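Uncharacterized protein (Jannaschia sp. CCS1, PDB 2PYQ) is of unknown function but belongs to the DUF2853 family and folds as a small all-helical single chain around a central helix near its C-terminus. Local coordinates at residues 96-99 with 100-104; 56-59 with 60-63. All coordinates share one frame; numbering follows the deposited sequence. Where two conformers were deposited one is given.

Contact 1: residues 96-99 with 100-104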
# COMPACT_ATOMS: atom_id res chain seq x y z
N ARG A 96 4.51 0.79 2.27
CA ARG A 96 4.16 0.81 0.91
C ARG A 96 3.16 -0.41 0.57
O ARG A 96 2.20 -0.20 -0.17
CB ARG A 96 5.41 0.65 0.08
CG ARG A 96 5.16 0.59 -1.43
CD ARG A 96 6.48 0.48 -2.21
NE ARG A 96 7.17 1.79 -2.29
CZ ARG A 96 8.08 2.26 -1.41
NH1 ARG A 96 8.50 1.56 -0.34
NH2 ARG A 96 8.60 3.47 -1.63
N ALA A 97 3.35 -1.57 1.21
CA ALA A 97 2.41 -2.70 1.04
C ALA A 97 0.99 -2.31 1.48
O ALA A 97 0.03 -2.68 0.80
CB ALA A 97 2.90 -3.97 1.82
N VAL A 98 0.88 -1.55 2.57
CA VAL A 98 -0.42 -1.10 3.07
C VAL A 98 -1.05 -0.12 2.08
O VAL A 98 -2.23 -0.22 1.77
CB VAL A 98 -0.32 -0.50 4.47
CG1 VAL A 98 -1.67 0.08 4.90
CG2 VAL A 98 0.19 -1.56 5.47
N VAL A 99 -0.25 0.80 1.56
CA VAL A 99 -0.73 1.77 0.55
C VAL A 99 -1.19 1.06 -0.72
O VAL A 99 -2.27 1.34 -1.25
CB VAL A 99 0.35 2.83 0.23
CG1 VAL A 99 -0.08 3.74 -0.95
CG2 VAL A 99 0.64 3.64 1.49
N TYR A 100 -0.39 0.11 -1.19
CA TYR A 100 -0.73 -0.68 -2.40
C TYR A 100 -1.99 -1.50 -2.18
O TYR A 100 -2.84 -1.56 -3.06
CB TYR A 100 0.47 -1.53 -2.86
CG TYR A 100 1.58 -0.74 -3.56
CD1 TYR A 100 1.69 0.66 -3.45
CD2 TYR A 100 2.58 -1.42 -4.28
CE1 TYR A 100 2.70 1.38 -4.08
CE2 TYR A 100 3.65 -0.70 -4.90
CZ TYR A 100 3.67 0.70 -4.80
OH TYR A 100 4.70 1.44 -5.41
N TYR A 101 -2.13 -2.11 -1.01
CA TYR A 101 -3.32 -2.88 -0.66
C TYR A 101 -4.54 -1.96 -0.73
O TYR A 101 -5.55 -2.30 -1.34
CB TYR A 101 -3.18 -3.46 0.75
CG TYR A 101 -4.44 -4.13 1.28
CD1 TYR A 101 -5.46 -3.37 1.90
CD2 TYR A 101 -4.62 -5.49 1.17
CE1 TYR A 101 -6.61 -3.96 2.38
CE2 TYR A 101 -5.78 -6.11 1.67
CZ TYR A 101 -6.77 -5.33 2.26
OH TYR A 101 -7.91 -5.95 2.72
N MSE A 102 -4.44 -0.79 -0.09
CA MSE A 102 -5.58 0.16 -0.06
C MSE A 102 -5.94 0.65 -1.46
O MSE A 102 -7.13 0.75 -1.76
CB MSE A 102 -5.32 1.33 0.91
CG MSE A 102 -5.52 0.95 2.36
SE MSE A 102 -5.57 2.56 3.48
CE MSE A 102 -4.02 2.53 3.44
N LEU A 103 -4.96 0.94 -2.29
CA LEU A 103 -5.24 1.37 -3.66
C LEU A 103 -5.92 0.25 -4.47
O LEU A 103 -6.86 0.50 -5.23
CB LEU A 103 -3.98 1.83 -4.38
CG LEU A 103 -3.38 3.15 -3.84
CD1 LEU A 103 -2.00 3.34 -4.38
CD2 LEU A 103 -4.29 4.33 -4.20
N THR A 104 -5.42 -0.98 -4.33
CA THR A 104 -6.02 -2.14 -5.01
C THR A 104 -7.52 -2.30 -4.64
O THR A 104 -8.38 -2.47 -5.55
CB THR A 104 -5.23 -3.43 -4.70
OG1 THR A 104 -3.86 -3.26 -5.10
CG2 THR A 104 -5.81 -4.60 -5.44
O HOH W 1 6.28 3.61 -4.01

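Contact 2: residues 56-59 with 60-63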
# COMPACT_ATOMS: atom_id res chain seq x y z
N LEU A 56 4.51 10.09 -5.13
CA LEU A 56 3.11 9.86 -5.49
C LEU A 56 2.94 9.74 -7.00
O LEU A 56 2.15 8.91 -7.45
CB LEU A 56 2.19 10.93 -4.92
CG LEU A 56 2.24 11.10 -3.40
CD1 LEU A 56 1.17 12.11 -3.02
CD2 LEU A 56 2.09 9.80 -2.61
N GLU A 57 3.67 10.54 -7.79
CA GLU A 57 3.64 10.41 -9.27
C GLU A 57 4.17 9.04 -9.72
O GLU A 57 3.70 8.51 -10.74
CB GLU A 57 4.42 11.54 -9.98
CG GLU A 57 3.91 12.97 -9.79
CD GLU A 57 2.50 13.19 -10.26
OE1 GLU A 57 1.98 12.42 -11.11
OE2 GLU A 57 1.88 14.20 -9.78
N THR A 58 5.14 8.50 -8.98
CA THR A 58 5.74 7.20 -9.26
C THR A 58 4.76 6.08 -8.95
O THR A 58 4.69 5.10 -9.69
CB THR A 58 7.07 7.01 -8.50
OG1 THR A 58 8.04 7.96 -9.04
CG2 THR A 58 7.62 5.58 -8.67
N ILE A 59 4.01 6.21 -7.85
CA ILE A 59 2.96 5.21 -7.51
C ILE A 59 1.91 5.25 -8.60
O ILE A 59 1.48 4.21 -9.06
CB ILE A 59 2.34 5.47 -6.13
CG1 ILE A 59 3.38 5.24 -5.01
CG2 ILE A 59 1.12 4.55 -5.87
CD1 ILE A 59 2.96 5.73 -3.68
N LYS A 60 1.53 6.44 -9.06
CA LYS A 60 0.56 6.57 -10.14
C LYS A 60 1.03 5.90 -11.43
O LYS A 60 0.29 5.09 -12.03
CB LYS A 60 0.22 8.04 -10.39
CG LYS A 60 -0.77 8.27 -11.51
CD LYS A 60 -1.09 9.73 -11.69
CE LYS A 60 -1.70 10.00 -13.05
NZ LYS A 60 -2.01 11.44 -13.28
N LYS A 61 2.25 6.21 -11.85
CA LYS A 61 2.75 5.68 -13.13
C LYS A 61 3.14 4.21 -13.04
O LYS A 61 2.74 3.43 -13.89
CB LYS A 61 3.90 6.56 -13.72
CG LYS A 61 5.22 6.46 -13.04
CD LYS A 61 6.23 7.46 -13.60
CE LYS A 61 7.61 7.27 -12.93
NZ LYS A 61 8.56 8.35 -13.32
N ASN A 62 3.89 3.84 -12.02
CA ASN A 62 4.43 2.47 -11.92
C ASN A 62 3.49 1.46 -11.31
O ASN A 62 3.50 0.32 -11.76
CB ASN A 62 5.79 2.42 -11.20
CG ASN A 62 6.89 3.11 -11.98
OD1 ASN A 62 6.78 3.33 -13.19
ND2 ASN A 62 7.97 3.44 -11.29
N PHE A 63 2.70 1.84 -10.31
CA PHE A 63 1.77 0.88 -9.69
C PHE A 63 0.36 0.94 -10.31
O PHE A 63 -0.11 -0.04 -10.83
CB PHE A 63 1.73 1.04 -8.18
CG PHE A 63 0.83 0.04 -7.51
CD1 PHE A 63 1.20 -1.31 -7.45
CD2 PHE A 63 -0.42 0.43 -6.97
CE1 PHE A 63 0.36 -2.26 -6.86
CE2 PHE A 63 -1.25 -0.52 -6.37
CZ PHE A 63 -0.87 -1.87 -6.32
O HOH W 2 7.71 9.88 -11.10

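Contact 1: residues 96-99 with 100-104
R96 sets its CG over one face of the Y100 ring, one turn further along helix 96-106, the central helix of this all-helical fold, with CD near Y100 CZ and OH. R96 CG stands 3.8 Å from the Y100 ring centroid and 17° off the ring normal, a CH-pi contact displaced toward the rim. The R96 chain runs straight through its first two torsions and bends at the third (chi3 -77°); the guanidinium plane stands 89° from that of the ring. Water 1 joins the polar ends: it accepts from R96 NE at 2.7 Å and hydrogen-bonds Y100 OH at 3.0 Å, lying in the guanidinium plane at its edge. The Y100 ring also stacks with F63 of helix 53-65. With an alanine in place of Y100, R96 CG would probably be left without the ring face it rests on, water 1 without the hydroxyl, and F63 without its stacking partner. One apolar pair with the same i, i+4 spacing continues the packing: V99 CG1 lies 4.0 Å from L103 CD1. Outside the helix, V83 and Y87 of helix 74-87 pack on these two buried side chains. Underneath, four i+4 backbone bonds across the two segments set the spacing, among them Y100 N to R96 O. Y100 O accepts twice, from T104 N and, on the opposite face of its carbonyl plane, from T104 OG1 at 2.8 Å.

Contact 2: residues 56-59 with 60-63
K60 runs alongside E57, both chains pointing the same way, but their charged ends do not meet: E57 OE1 is 4.6 Å from K60 NZ. The nearer approach is K60 CD to E57 OE1, at 4.1 Å, and K60 NZ forms its salt bridge with D72. K61 comes next, its CG lodged between backbone N and carbonyl carbon (chi1 73°), where it lies 3.4 Å from E57 O. From there the extended chain passes obliquely across T58, and K61 NZ donates to water 2 at 2.8 Å; the same water hydrogen-bonds T58 OG1, which also bonds A54 O one turn back. These contacts follow the i, i+3 and i, i+4 spacing of helix 53-65, an amphipathic helix with K61 and N62 exposed, E57 and K60 partly so, and I59 and F63 buried. N62 crosses T58, its ND2 coming to 3.4 Å of T58 CG2, while N62 N bonds T58 O. The helix has a wider pi-type turn over 60-63; at its end the i+4 bond F63 N to I59 O is bent to 139° at the hydrogen, with the donor 36° out of the carbonyl plane. F63 CB approaches I59 CG2 to 4.2 Å, and L68 and Y113 touch the F63 side chain.

Contact 1 lies about 2 Å from the centre of the chain and contact 2 about 12 Å, both measured from their own centres, and the chemistry follows that difference. In 96-104 six of eight touching residues are buried and the side-chain pairs are mainly apolar; in 56-63 two are buried, K61 and N62 are exposed, and E57 and K60 are partly so. Each has one water bridging two side chains. The two helices pack through the Y100-F63 ring stack, with Y100 CD2 3.5 Å from F63 CD1, and through L103 on I59, where L103 CD1 lies 3.7 Å from I59 CG2. Helix 74-87 touches both, through V83 and Y87 at contact 1 and M77 and I80 at contact 2.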